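Local coordinates for uncharacterized protein (Enterococcus faecalis, PDB 2QRU) that is of unknown function but has the alpha/beta hydrolase fold and is probably a hydrolase, at residues Thr42-Leu46 / Val61-Asp65; Leu67-Asn71 / Arg172-Tyr176; Ile77-Thr82 / Tyr108-Leu113. One frame throughout, in Å; residues are numbered along the deposited sequence.

Contact 1: residues Thr42-Leu46 / Val61-Asp65. With EDO (1,2-ethanediol), chain G.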
ATOM      1  N   THR A  42      -3.794  -0.048  -9.362  1.00 24.35           N
ATOM      2  CA  THR A  42      -3.154  -1.160 -10.008  1.00 24.76           C
ATOM      3  C   THR A  42      -1.724  -1.331  -9.517  1.00 24.42           C
ATOM      4  O   THR A  42      -1.040  -0.343  -9.254  1.00 25.01           O
ATOM      5  CB  THR A  42      -3.164  -0.923 -11.551  1.00 24.28           C
ATOM      6  OG1 THR A  42      -2.418  -1.947 -12.208  1.00 23.53           O
ATOM      7  CG2 THR A  42      -2.550   0.438 -11.900  1.00 26.37           C
ATOM      8  N   LYS A  43      -1.302  -2.586  -9.375  1.00 25.58           N
ATOM      9  CA  LYS A  43       0.115  -2.957  -9.162  1.00 25.41           C
ATOM     10  C   LYS A  43       1.029  -2.295 -10.184  1.00 26.09           C
ATOM     11  O   LYS A  43       2.216  -2.105  -9.933  1.00 25.54           O
ATOM     12  CB  LYS A  43       0.323  -4.472  -9.210  1.00 25.09           C
ATOM     13  CG  LYS A  43      -0.136  -5.179 -10.519  1.00 26.61           C
ATOM     14  CD  LYS A  43       0.157  -6.674 -10.464  1.00 26.25           C
ATOM     15  CE  LYS A  43      -0.356  -7.397 -11.758  1.00 24.90           C
ATOM     16  NZ  LYS A  43      -1.826  -7.174 -11.939  1.00 25.90           N
ATOM     17  N   SER A  44       0.476  -1.980 -11.359  1.00 25.11           N
ATOM     18  CA  SER A  44       1.196  -1.246 -12.399  1.00 26.05           C
ATOM     19  C   SER A  44       1.535   0.225 -12.080  1.00 26.03           C
ATOM     20  O   SER A  44       2.240   0.849 -12.869  1.00 27.00           O
ATOM     21  CB  SER A  44       0.409  -1.337 -13.715  1.00 26.16           C
ATOM     22  OG  SER A  44       0.143  -2.695 -14.014  1.00 25.91           O
ATOM     23  N   ASP A  45       1.069   0.776 -10.942  1.00 25.24           N
ATOM     24  CA  ASP A  45       1.390   2.173 -10.594  1.00 25.29           C
ATOM     25  C   ASP A  45       2.816   2.312 -10.065  1.00 25.56           C
ATOM     26  O   ASP A  45       3.267   3.419  -9.789  1.00 26.16           O
ATOM     27  CB  ASP A  45       0.373   2.832  -9.634  1.00 25.76           C
ATOM     28  CG  ASP A  45       0.490   2.338  -8.191  1.00 26.66           C
ATOM     29  OD1 ASP A  45       1.499   1.686  -7.829  1.00 28.07           O
ATOM     30  OD2 ASP A  45      -0.418   2.656  -7.393  1.00 28.57           O
ATOM     31  N   LEU A  46       3.512   1.185  -9.916  1.00 25.96           N
ATOM     32  CA  LEU A  46       4.845   1.188  -9.297  1.00 25.30           C
ATOM     33  C   LEU A  46       5.795   2.026 -10.159  1.00 25.78           C
ATOM     34  O   LEU A  46       6.029   1.700 -11.338  1.00 25.48           O
ATOM     35  CB  LEU A  46       5.361  -0.232  -9.163  1.00 25.69           C
ATOM     36  CG  LEU A  46       6.825  -0.400  -8.712  1.00 24.94           C
ATOM     37  CD1 LEU A  46       7.096   0.221  -7.325  1.00 26.04           C
ATOM     38  CD2 LEU A  46       7.194  -1.871  -8.731  1.00 27.85           C
ATOM     39  N   VAL A  61      11.279  -7.489  -7.015  1.00 23.27           N
ATOM     40  CA  VAL A  61      10.028  -6.834  -6.631  1.00 22.99           C
ATOM     41  C   VAL A  61       8.840  -7.682  -7.072  1.00 23.92           C
ATOM     42  O   VAL A  61       8.771  -8.126  -8.222  1.00 23.18           O
ATOM     43  CB  VAL A  61       9.930  -5.408  -7.226  1.00 24.25           C
ATOM     44  CG1 VAL A  61       8.588  -4.782  -6.871  1.00 24.09           C
ATOM     45  CG2 VAL A  61      11.070  -4.521  -6.691  1.00 25.73           C
ATOM     46  N   LEU A  62       7.923  -7.891  -6.134  1.00 24.23           N
ATOM     47  CA  LEU A  62       6.686  -8.640  -6.401  1.00 24.53           C
ATOM     48  C   LEU A  62       5.532  -7.657  -6.203  1.00 24.77           C
ATOM     49  O   LEU A  62       5.154  -7.378  -5.072  1.00 25.02           O
ATOM     50  CB  LEU A  62       6.571  -9.833  -5.436  1.00 23.72           C
ATOM     51  CG  LEU A  62       7.800 -10.756  -5.428  1.00 24.04           C
ATOM     52  CD1 LEU A  62       7.718 -11.788  -4.332  1.00 24.80           C
ATOM     53  CD2 LEU A  62       8.004 -11.422  -6.800  1.00 24.42           C
ATOM     54  N   ALA A  63       5.017  -7.104  -7.302  1.00 24.55           N
ATOM     55  CA  ALA A  63       3.959  -6.100  -7.233  1.00 24.62           C
ATOM     56  C   ALA A  63       2.625  -6.838  -7.281  1.00 25.38           C
ATOM     57  O   ALA A  63       2.330  -7.502  -8.272  1.00 24.98           O
ATOM     58  CB  ALA A  63       4.087  -5.109  -8.397  1.00 23.57           C
ATOM     59  N   LEU A  64       1.836  -6.738  -6.215  1.00 24.80           N
ATOM     60  CA  LEU A  64       0.769  -7.723  -5.981  1.00 24.54           C
ATOM     61  C   LEU A  64      -0.655  -7.151  -6.105  1.00 24.82           C
ATOM     62  O   LEU A  64      -0.928  -6.031  -5.652  1.00 24.59           O
ATOM     63  CB  LEU A  64       0.978  -8.343  -4.565  1.00 24.54           C
ATOM     64  CG  LEU A  64       0.173  -9.564  -4.140  1.00 24.61           C
ATOM     65  CD1 LEU A  64       0.407 -10.748  -5.110  1.00 23.75           C
ATOM     66  CD2 LEU A  64       0.469  -9.986  -2.671  1.00 26.38           C
ATOM     67  N   ASP A  65      -1.564  -7.938  -6.695  1.00 23.47           N
ATOM     68  CA  ASP A  65      -2.978  -7.542  -6.722  1.00 24.23           C
ATOM     69  C   ASP A  65      -3.605  -7.662  -5.342  1.00 24.17           C
ATOM     70  O   ASP A  65      -3.278  -8.579  -4.581  1.00 24.89           O
ATOM     71  CB  ASP A  65      -3.794  -8.501  -7.606  1.00 23.89           C
ATOM     72  CG  ASP A  65      -3.568  -8.329  -9.106  1.00 25.17           C
ATOM     73  OD1 ASP A  65      -2.974  -7.345  -9.581  1.00 25.04           O
ATOM     74  OD2 ASP A  65      -4.028  -9.233  -9.830  1.00 25.80           O
TER
HETATM   75  C1  EDO G 278      -2.394   5.122  -8.620  1.00 33.88           C
HETATM   76  O1  EDO G 278      -1.843   5.520  -7.348  1.00 38.75           O
HETATM   77  C2  EDO G 278      -3.352   3.956  -8.324  1.00 30.57           C
HETATM   78  O2  EDO G 278      -2.825   2.645  -8.558  1.00 25.85           O
HETATM   79  O   HOH W   1      -3.336  -4.408  -9.061  1.00 24.71           O
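The ammonium of K43 is gripped by D65: NZ lies 2.6 Å from OD1, on the syn side of the carboxylate and 17° out of its plane, in a short salt bridge. T16 OG1 is hydrogen-bonded both to K43 NZ and to D65 OD2, which steadies the pair in a buried setting. K43 reaches it by an extended chain that turns only at its end, at chi4 (-58°), after its CD has passed 3.2 Å from A63 O. A water links the two segments a second time, accepting from K43 N at 2.7 Å and lying 3.0 Å from D65 OD1. Beyond the ion pair the contact is apolar: L46 CD2 meets V61 CG1 at 3.7 Å, and the A63 methyl packs on K43 CB. The 3-10 turn carrying K43 opens with an ST turn, T42 OG1 accepting from S44 N at 3.0 Å. On its other flank a 1,2-ethanediol, probably from the crystallisation liquor, uses O2 to bridge T42 N and D45 OD2. The turn thus lies against the end of strand 59-64, which runs between strands 16-20 and 28-33, with L62 and L64 directed to helix 74-93.

Contact 2: residues Leu67-Asn71 / Arg172-Tyr176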
ATOM      1  N   LEU A  67      -7.918  -7.227  -3.681  1.00 24.40           N
ATOM      2  CA  LEU A  67      -9.319  -6.951  -4.007  1.00 24.51           C
ATOM      3  C   LEU A  67      -9.694  -5.498  -3.680  1.00 25.18           C
ATOM      4  O   LEU A  67      -9.112  -4.883  -2.751  1.00 24.72           O
ATOM      5  CB  LEU A  67     -10.236  -7.945  -3.270  1.00 25.46           C
ATOM      6  CG  LEU A  67     -10.107  -9.384  -3.781  1.00 26.26           C
ATOM      7  CD1 LEU A  67     -10.902 -10.298  -2.867  1.00 26.27           C
ATOM      8  CD2 LEU A  67     -10.591  -9.541  -5.253  1.00 25.90           C
ATOM      9  N   LEU A  68     -10.680  -4.969  -4.417  1.00 25.25           N
ATOM     10  CA  LEU A  68     -11.065  -3.570  -4.280  1.00 25.10           C
ATOM     11  C   LEU A  68     -12.508  -3.437  -3.836  1.00 25.33           C
ATOM     12  O   LEU A  68     -13.371  -4.228  -4.234  1.00 24.89           O
ATOM     13  CB  LEU A  68     -10.864  -2.792  -5.584  1.00 24.97           C
ATOM     14  CG  LEU A  68      -9.448  -2.810  -6.174  1.00 25.22           C
ATOM     15  CD1 LEU A  68      -9.451  -2.129  -7.526  1.00 25.43           C
ATOM     16  CD2 LEU A  68      -8.443  -2.150  -5.206  1.00 24.90           C
ATOM     17  N   ALA A  69     -12.719  -2.430  -2.992  1.00 24.88           N
ATOM     18  CA  ALA A  69     -14.039  -2.022  -2.512  1.00 25.12           C
ATOM     19  C   ALA A  69     -14.712  -1.113  -3.550  1.00 24.75           C
ATOM     20  O   ALA A  69     -14.027  -0.543  -4.421  1.00 24.43           O
ATOM     21  CB  ALA A  69     -13.896  -1.315  -1.142  1.00 24.32           C
ATOM     22  N   PRO A  70     -16.058  -0.986  -3.501  1.00 24.31           N
ATOM     23  CA  PRO A  70     -17.017  -1.621  -2.582  1.00 24.50           C
ATOM     24  C   PRO A  70     -17.309  -3.084  -2.917  1.00 24.65           C
ATOM     25  O   PRO A  70     -18.018  -3.749  -2.141  1.00 25.61           O
ATOM     26  CB  PRO A  70     -18.296  -0.786  -2.778  1.00 24.89           C
ATOM     27  CG  PRO A  70     -18.224  -0.370  -4.253  1.00 24.16           C
ATOM     28  CD  PRO A  70     -16.731  -0.155  -4.527  1.00 24.91           C
ATOM     29  N   ASN A  71     -16.813  -3.551  -4.078  1.00 25.16           N
ATOM     30  CA  ASN A  71     -17.064  -4.912  -4.597  1.00 25.22           C
ATOM     31  C   ASN A  71     -16.700  -5.966  -3.556  1.00 25.66           C
ATOM     32  O   ASN A  71     -17.443  -6.932  -3.360  1.00 25.83           O
ATOM     33  CB  ASN A  71     -16.304  -5.154  -5.904  1.00 25.38           C
ATOM     34  CG  ASN A  71     -16.554  -4.074  -6.936  1.00 25.41           C
ATOM     35  OD1 ASN A  71     -16.501  -2.882  -6.633  1.00 26.33           O
ATOM     36  ND2 ASN A  71     -16.815  -4.487  -8.177  1.00 25.79           N
ATOM     37  N   ARG A 172     -11.602   3.385 -12.006  1.00 28.58           N
ATOM     38  CA  ARG A 172     -12.438   3.458 -10.808  1.00 28.68           C
ATOM     39  C   ARG A 172     -12.079   4.677  -9.943  1.00 29.37           C
ATOM     40  O   ARG A 172     -12.637   4.864  -8.851  1.00 28.22           O
ATOM     41  CB  ARG A 172     -12.331   2.155 -10.009  1.00 28.66           C
ATOM     42  CG  ARG A 172     -12.738   0.884 -10.783  1.00 27.37           C
ATOM     43  CD  ARG A 172     -12.271  -0.379 -10.041  1.00 29.00           C
ATOM     44  NE  ARG A 172     -12.869  -0.464  -8.711  1.00 26.28           N
ATOM     45  CZ  ARG A 172     -14.094  -0.943  -8.458  1.00 26.32           C
ATOM     46  NH1 ARG A 172     -14.840  -1.422  -9.447  1.00 27.10           N
ATOM     47  NH2 ARG A 172     -14.573  -0.961  -7.207  1.00 28.10           N
ATOM     48  N   TYR A 173     -11.149   5.502 -10.443  1.00 29.28           N
ATOM     49  CA  TYR A 173     -10.717   6.725  -9.745  1.00 30.12           C
ATOM     50  C   TYR A 173     -11.906   7.616  -9.322  1.00 29.71           C
ATOM     51  O   TYR A 173     -11.981   8.090  -8.178  1.00 29.52           O
ATOM     52  CB  TYR A 173      -9.704   7.500 -10.616  1.00 31.39           C
ATOM     53  CG  TYR A 173      -9.430   8.915 -10.163  1.00 32.93           C
ATOM     54  CD1 TYR A 173     -10.242   9.974 -10.596  1.00 35.03           C
ATOM     55  CD2 TYR A 173      -8.365   9.199  -9.300  1.00 33.93           C
ATOM     56  CE1 TYR A 173     -10.005  11.274 -10.180  1.00 36.08           C
ATOM     57  CE2 TYR A 173      -8.108  10.498  -8.887  1.00 35.10           C
ATOM     58  CZ  TYR A 173      -8.928  11.524  -9.328  1.00 36.59           C
ATOM     59  OH  TYR A 173      -8.689  12.813  -8.914  1.00 38.40           O
ATOM     60  N   LEU A 174     -12.848   7.826 -10.237  1.00 29.04           N
ATOM     61  CA  LEU A 174     -14.008   8.666  -9.931  1.00 29.07           C
ATOM     62  C   LEU A 174     -14.920   8.071  -8.861  1.00 28.87           C
ATOM     63  O   LEU A 174     -15.577   8.815  -8.128  1.00 28.30           O
ATOM     64  CB  LEU A 174     -14.826   8.991 -11.196  1.00 29.04           C
ATOM     65  CG  LEU A 174     -14.155   9.910 -12.218  1.00 30.64           C
ATOM     66  CD1 LEU A 174     -15.114  10.384 -13.289  1.00 32.27           C
ATOM     67  CD2 LEU A 174     -13.467  11.088 -11.526  1.00 33.70           C
ATOM     68  N   LEU A 175     -14.984   6.744  -8.790  1.00 28.76           N
ATOM     69  CA  LEU A 175     -15.862   6.090  -7.815  1.00 28.80           C
ATOM     70  C   LEU A 175     -15.352   6.390  -6.410  1.00 28.79           C
ATOM     71  O   LEU A 175     -16.126   6.666  -5.485  1.00 28.11           O
ATOM     72  CB  LEU A 175     -15.925   4.577  -8.061  1.00 28.92           C
ATOM     73  CG  LEU A 175     -16.932   3.780  -7.213  1.00 28.07           C
ATOM     74  CD1 LEU A 175     -18.375   4.180  -7.492  1.00 27.09           C
ATOM     75  CD2 LEU A 175     -16.734   2.291  -7.447  1.00 28.88           C
ATOM     76  N   TYR A 176     -14.032   6.341  -6.274  1.00 28.48           N
ATOM     77  CA  TYR A 176     -13.362   6.686  -5.033  1.00 29.28           C
ATOM     78  C   TYR A 176     -13.714   8.115  -4.599  1.00 29.71           C
ATOM     79  O   TYR A 176     -14.196   8.345  -3.483  1.00 30.16           O
ATOM     80  CB  TYR A 176     -11.852   6.521  -5.222  1.00 29.24           C
ATOM     81  CG  TYR A 176     -11.051   6.875  -3.993  1.00 30.03           C
ATOM     82  CD1 TYR A 176     -11.295   6.244  -2.773  1.00 28.74           C
ATOM     83  CD2 TYR A 176     -10.051   7.847  -4.053  1.00 29.54           C
ATOM     84  CE1 TYR A 176     -10.531   6.565  -1.620  1.00 30.25           C
ATOM     85  CE2 TYR A 176      -9.313   8.192  -2.924  1.00 30.66           C
ATOM     86  CZ  TYR A 176      -9.545   7.550  -1.723  1.00 31.16           C
ATOM     87  OH  TYR A 176      -8.784   7.914  -0.634  1.00 31.80           O
TER
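One guanidinium nitrogen, R172 NH2, makes both hydrogen bonds of this contact. It donates to A69 O at 2.9 Å, with an N-H...O angle of 139°. Its bond to N71 OD1, 2.8 Å long, has an angle of 145°, so neither bond is straight. The backbone oxygen lies almost in the guanidinium plane, whereas the amide oxygen is tilted from it; seen from the acceptors, the nitrogen stands above both carbonyl planes. The amide and guanidinium planes are turned 70° against each other, which excludes a flat stack. P70 CD sits at the guanidinium edge, 3.5 Å from R172 NH2, and L68 CD1 approaches R172 NE obliquely at 4.0 Å. Farther along the helix, L175 and P70 point their tips at each other, CD2 to CD at 3.8 Å.

The proline follows a cis peptide bond, and the loop 67-71 changes course there, presenting A69 O and the N71 side chain to the same donor. This is the loop between strand 59-64 and helix 74-93 of the alpha/beta hydrolase core, and the arginine fastens it to the start of helix 173-181, about a hundred residues later in the chain.

A second shell fixes the polar groups. The remaining nitrogens of R172 are used in turn: NE donates to I39 O and NH1 to D159 O, so that backbone oxygens from three separate parts of the chain surround one buried cation and probably stabilise its charge. N71 ND2 is held by K162 O and D159 O, which sets the amide so that OD1 faces the arginine. At the helix start, D167 OD2 accepts from R172 N, while F188 of helix 185-189 packs on both P70 and L175.

Contact 3: residues Ile77-Thr82 / Tyr108-Leu113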
ATOM      1  N   ILE A  77     -10.958  -8.011   2.001  1.00 25.34           N
ATOM      2  CA  ILE A  77      -9.743  -7.612   1.291  1.00 25.52           C
ATOM      3  C   ILE A  77      -8.518  -8.054   2.107  1.00 24.75           C
ATOM      4  O   ILE A  77      -7.571  -8.633   1.560  1.00 24.99           O
ATOM      5  CB  ILE A  77      -9.668  -6.071   1.046  1.00 25.83           C
ATOM      6  CG1 ILE A  77     -10.787  -5.622   0.092  1.00 25.59           C
ATOM      7  CG2 ILE A  77      -8.238  -5.683   0.468  1.00 25.05           C
ATOM      8  CD1 ILE A  77     -10.911  -4.121  -0.062  1.00 26.53           C
ATOM      9  N   LEU A  78      -8.555  -7.784   3.421  1.00 25.74           N
ATOM     10  CA  LEU A  78      -7.432  -8.106   4.321  1.00 25.21           C
ATOM     11  C   LEU A  78      -7.237  -9.623   4.440  1.00 24.82           C
ATOM     12  O   LEU A  78      -6.115 -10.096   4.308  1.00 24.89           O
ATOM     13  CB  LEU A  78      -7.673  -7.480   5.715  1.00 24.92           C
ATOM     14  CG  LEU A  78      -7.503  -5.961   5.732  1.00 26.04           C
ATOM     15  CD1 LEU A  78      -7.933  -5.335   7.072  1.00 27.92           C
ATOM     16  CD2 LEU A  78      -6.063  -5.567   5.317  1.00 27.61           C
ATOM     17  N   ARG A  79      -8.319 -10.389   4.625  1.00 25.07           N
ATOM     18  CA  ARG A  79      -8.226 -11.844   4.710  1.00 24.73           C
ATOM     19  C   ARG A  79      -7.608 -12.423   3.418  1.00 24.67           C
ATOM     20  O   ARG A  79      -6.709 -13.271   3.458  1.00 24.15           O
ATOM     21  CB  ARG A  79      -9.639 -12.434   4.900  1.00 25.12           C
ATOM     22  CG  ARG A  79      -9.725 -13.916   5.123  1.00 30.02           C
ATOM     23  CD  ARG A  79     -11.145 -14.250   5.656  1.00 32.39           C
ATOM     24  NE  ARG A  79     -11.554 -13.237   6.635  1.00 36.44           N
ATOM     25  CZ  ARG A  79     -12.642 -12.456   6.571  1.00 38.91           C
ATOM     26  NH1 ARG A  79     -13.529 -12.574   5.582  1.00 38.02           N
ATOM     27  NH2 ARG A  79     -12.855 -11.559   7.541  1.00 39.23           N
ATOM     28  N   THR A  80      -8.125 -11.963   2.282  1.00 24.24           N
ATOM     29  CA  THR A  80      -7.635 -12.405   0.961  1.00 24.01           C
ATOM     30  C   THR A  80      -6.160 -12.025   0.748  1.00 23.47           C
ATOM     31  O   THR A  80      -5.404 -12.779   0.151  1.00 24.21           O
ATOM     32  CB  THR A  80      -8.541 -11.889  -0.156  1.00 24.66           C
ATOM     33  OG1 THR A  80      -9.853 -12.452   0.025  1.00 24.36           O
ATOM     34  CG2 THR A  80      -8.014 -12.324  -1.531  1.00 24.27           C
ATOM     35  N   LEU A  81      -5.747 -10.871   1.281  1.00 23.21           N
ATOM     36  CA  LEU A  81      -4.351 -10.442   1.140  1.00 23.68           C
ATOM     37  C   LEU A  81      -3.427 -11.432   1.880  1.00 22.77           C
ATOM     38  O   LEU A  81      -2.385 -11.833   1.358  1.00 22.64           O
ATOM     39  CB  LEU A  81      -4.183  -9.002   1.628  1.00 22.75           C
ATOM     40  CG  LEU A  81      -2.757  -8.445   1.573  1.00 23.25           C
ATOM     41  CD1 LEU A  81      -2.135  -8.553   0.181  1.00 23.55           C
ATOM     42  CD2 LEU A  81      -2.724  -6.987   2.120  1.00 22.94           C
ATOM     43  N   THR A  82      -3.851 -11.877   3.069  1.00 23.31           N
ATOM     44  CA  THR A  82      -3.075 -12.863   3.820  1.00 23.85           C
ATOM     45  C   THR A  82      -2.993 -14.162   3.013  1.00 23.13           C
ATOM     46  O   THR A  82      -1.896 -14.676   2.779  1.00 23.26           O
ATOM     47  CB  THR A  82      -3.704 -13.141   5.178  1.00 24.52           C
ATOM     48  OG1 THR A  82      -3.807 -11.915   5.917  1.00 23.92           O
ATOM     49  CG2 THR A  82      -2.846 -14.119   5.966  1.00 25.19           C
ATOM     50  N   TYR A 108      -1.339   0.974   4.572  1.00 23.11           N
ATOM     51  CA  TYR A 108      -2.279   0.425   5.547  1.00 24.11           C
ATOM     52  C   TYR A 108      -2.351  -1.108   5.381  1.00 23.08           C
ATOM     53  O   TYR A 108      -2.264  -1.878   6.384  1.00 22.42           O
ATOM     54  CB  TYR A 108      -3.643   1.068   5.329  1.00 24.88           C
ATOM     55  CG  TYR A 108      -4.722   0.444   6.196  1.00 24.47           C
ATOM     56  CD1 TYR A 108      -4.790   0.698   7.564  1.00 23.18           C
ATOM     57  CD2 TYR A 108      -5.668  -0.424   5.648  1.00 25.52           C
ATOM     58  CE1 TYR A 108      -5.807   0.102   8.388  1.00 23.01           C
ATOM     59  CE2 TYR A 108      -6.676  -1.017   6.443  1.00 26.64           C
ATOM     60  CZ  TYR A 108      -6.743  -0.744   7.821  1.00 25.16           C
ATOM     61  OH  TYR A 108      -7.707  -1.319   8.655  1.00 26.05           O
ATOM     62  N   LEU A 109      -2.514  -1.557   4.141  1.00 23.84           N
ATOM     63  CA  LEU A 109      -2.592  -2.980   3.835  1.00 24.42           C
ATOM     64  C   LEU A 109      -1.319  -3.684   4.300  1.00 23.81           C
ATOM     65  O   LEU A 109      -1.396  -4.718   4.965  1.00 25.14           O
ATOM     66  CB  LEU A 109      -2.866  -3.204   2.336  1.00 24.48           C
ATOM     67  CG  LEU A 109      -4.266  -2.790   1.863  1.00 24.70           C
ATOM     68  CD1 LEU A 109      -4.282  -2.929   0.317  1.00 26.37           C
ATOM     69  CD2 LEU A 109      -5.425  -3.584   2.564  1.00 26.90           C
HETATM   70  N   MSE A 110      -0.160  -3.095   4.008  1.00 23.72           N
HETATM   71  CA  MSE A 110       1.122  -3.670   4.428  1.00 24.45           C
HETATM   72  C   MSE A 110       1.211  -3.876   5.951  1.00 22.55           C
HETATM   73  O   MSE A 110       1.647  -4.940   6.480  1.00 24.44           O
HETATM   74  CB  MSE A 110       2.267  -2.745   3.997  1.00 24.22           C
HETATM   75  CG  MSE A 110       3.597  -3.074   4.728  1.00 24.50           C
HETATM   76 SE   MSE A 110       4.911  -1.748   4.104  0.80 30.15          SE
HETATM   77  CE  MSE A 110       4.305  -0.267   5.253  1.00 26.34           C
ATOM     78  N   LEU A 111       0.765  -2.855   6.683  1.00 22.88           N
ATOM     79  CA  LEU A 111       0.848  -2.905   8.143  1.00 23.84           C
ATOM     80  C   LEU A 111      -0.130  -3.936   8.725  1.00 23.14           C
ATOM     81  O   LEU A 111       0.218  -4.711   9.633  1.00 24.68           O
ATOM     82  CB  LEU A 111       0.643  -1.513   8.737  1.00 24.40           C
ATOM     83  CG  LEU A 111       1.787  -0.548   8.375  1.00 23.69           C
ATOM     84  CD1 LEU A 111       1.362   0.913   8.685  1.00 27.07           C
ATOM     85  CD2 LEU A 111       3.074  -0.911   9.115  1.00 27.27           C
ATOM     86  N   GLN A 112      -1.347  -3.989   8.158  1.00 23.18           N
ATOM     87  CA  GLN A 112      -2.308  -4.993   8.569  1.00 23.11           C
ATOM     88  C   GLN A 112      -1.778  -6.395   8.226  1.00 23.38           C
ATOM     89  O   GLN A 112      -1.844  -7.286   9.055  1.00 23.51           O
ATOM     90  CB  GLN A 112      -3.672  -4.768   7.903  1.00 24.21           C
ATOM     91  CG  GLN A 112      -4.409  -3.535   8.440  1.00 24.72           C
ATOM     92  CD  GLN A 112      -4.991  -3.758   9.843  1.00 29.76           C
ATOM     93  OE1 GLN A 112      -5.060  -4.882  10.329  1.00 30.33           O
ATOM     94  NE2 GLN A 112      -5.380  -2.661  10.499  1.00 34.63           N
ATOM     95  N   LEU A 113      -1.221  -6.558   7.039  1.00 22.74           N
ATOM     96  CA  LEU A 113      -0.679  -7.877   6.624  1.00 22.70           C
ATOM     97  C   LEU A 113       0.426  -8.294   7.599  1.00 22.88           C
ATOM     98  O   LEU A 113       0.485  -9.448   8.061  1.00 23.36           O
ATOM     99  CB  LEU A 113      -0.119  -7.753   5.204  1.00 22.82           C
ATOM    100  CG  LEU A 113       0.593  -8.998   4.656  1.00 21.78           C
ATOM    101  CD1 LEU A 113      -0.320 -10.236   4.664  1.00 23.60           C
ATOM    102  CD2 LEU A 113       1.067  -8.704   3.251  1.00 22.13           C
TER
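L78 and L109 share one conformation, chi1 near -70° with chi2 extended, and each turns its branch toward the other helix, although neither CB is aimed squarely across. Their CD2 methyls meet at 3.5 Å, tighter than usual for two carbons. The same L78 CD2 also lies 3.6 Å from Q112 CB, so the leucine tip rests between two side chains one helical turn apart. I77 adds to the cluster from the previous position, its CG2 touching L109 CD2 at 4.1 Å.

L81 and L113 use the other leucine conformation, CG trans to the backbone N, and cross at about a right angle. L81 CD2 reaches L109 CB at 3.8 Å and L113 CB at 4.1 Å, lying against both residues, while L113 CD1 turns back to T82 CA at 3.9 Å. No hydrogen bond spans the interface; its grip comes from interlocking branched aliphatic chains. The first torsion of Q112 lays its CG over the rim of one Y108 ring face, while the Y108 hydroxyl is hydrogen-bonded to Y200 O.

The helical segments cross at -65°, their axes 10.1 Å apart at closest approach. Helix 105-119 follows a turn that fits the nucleophile elbow of alpha/beta hydrolases, and L109 touches residues of that pattern. Beneath the pair lies the central sheet: L33 at the end of strand 28-33 meets L81, L109 and M110, a selenomethionine, whereas M110 and L111 extend the packing to strand 127-130.

In the fold
From the N terminus, contact 1 comes first, closing the short loop that holds helix 48-55 and returns the chain to strand 59-64. Segment 67-71 follows almost at once, but contact 2 is completed only some hundred residues later, at the start of helix 173-181. Contact 3 forms and closes within that long excursion, joining helices 74-93 and 105-119, which strand 98-103 separates in the chain; contact 1 stands in series with both. The centres lie about 15 to 17 Å apart. L64 CD2 meets L81 CD1 at 4.1 Å, linking contacts 1 and 3, while I77 CD1 packs on the 67-71 backbone. Together they tie loops that follow strands 28-33 and 59-64, core helices and a later helical region.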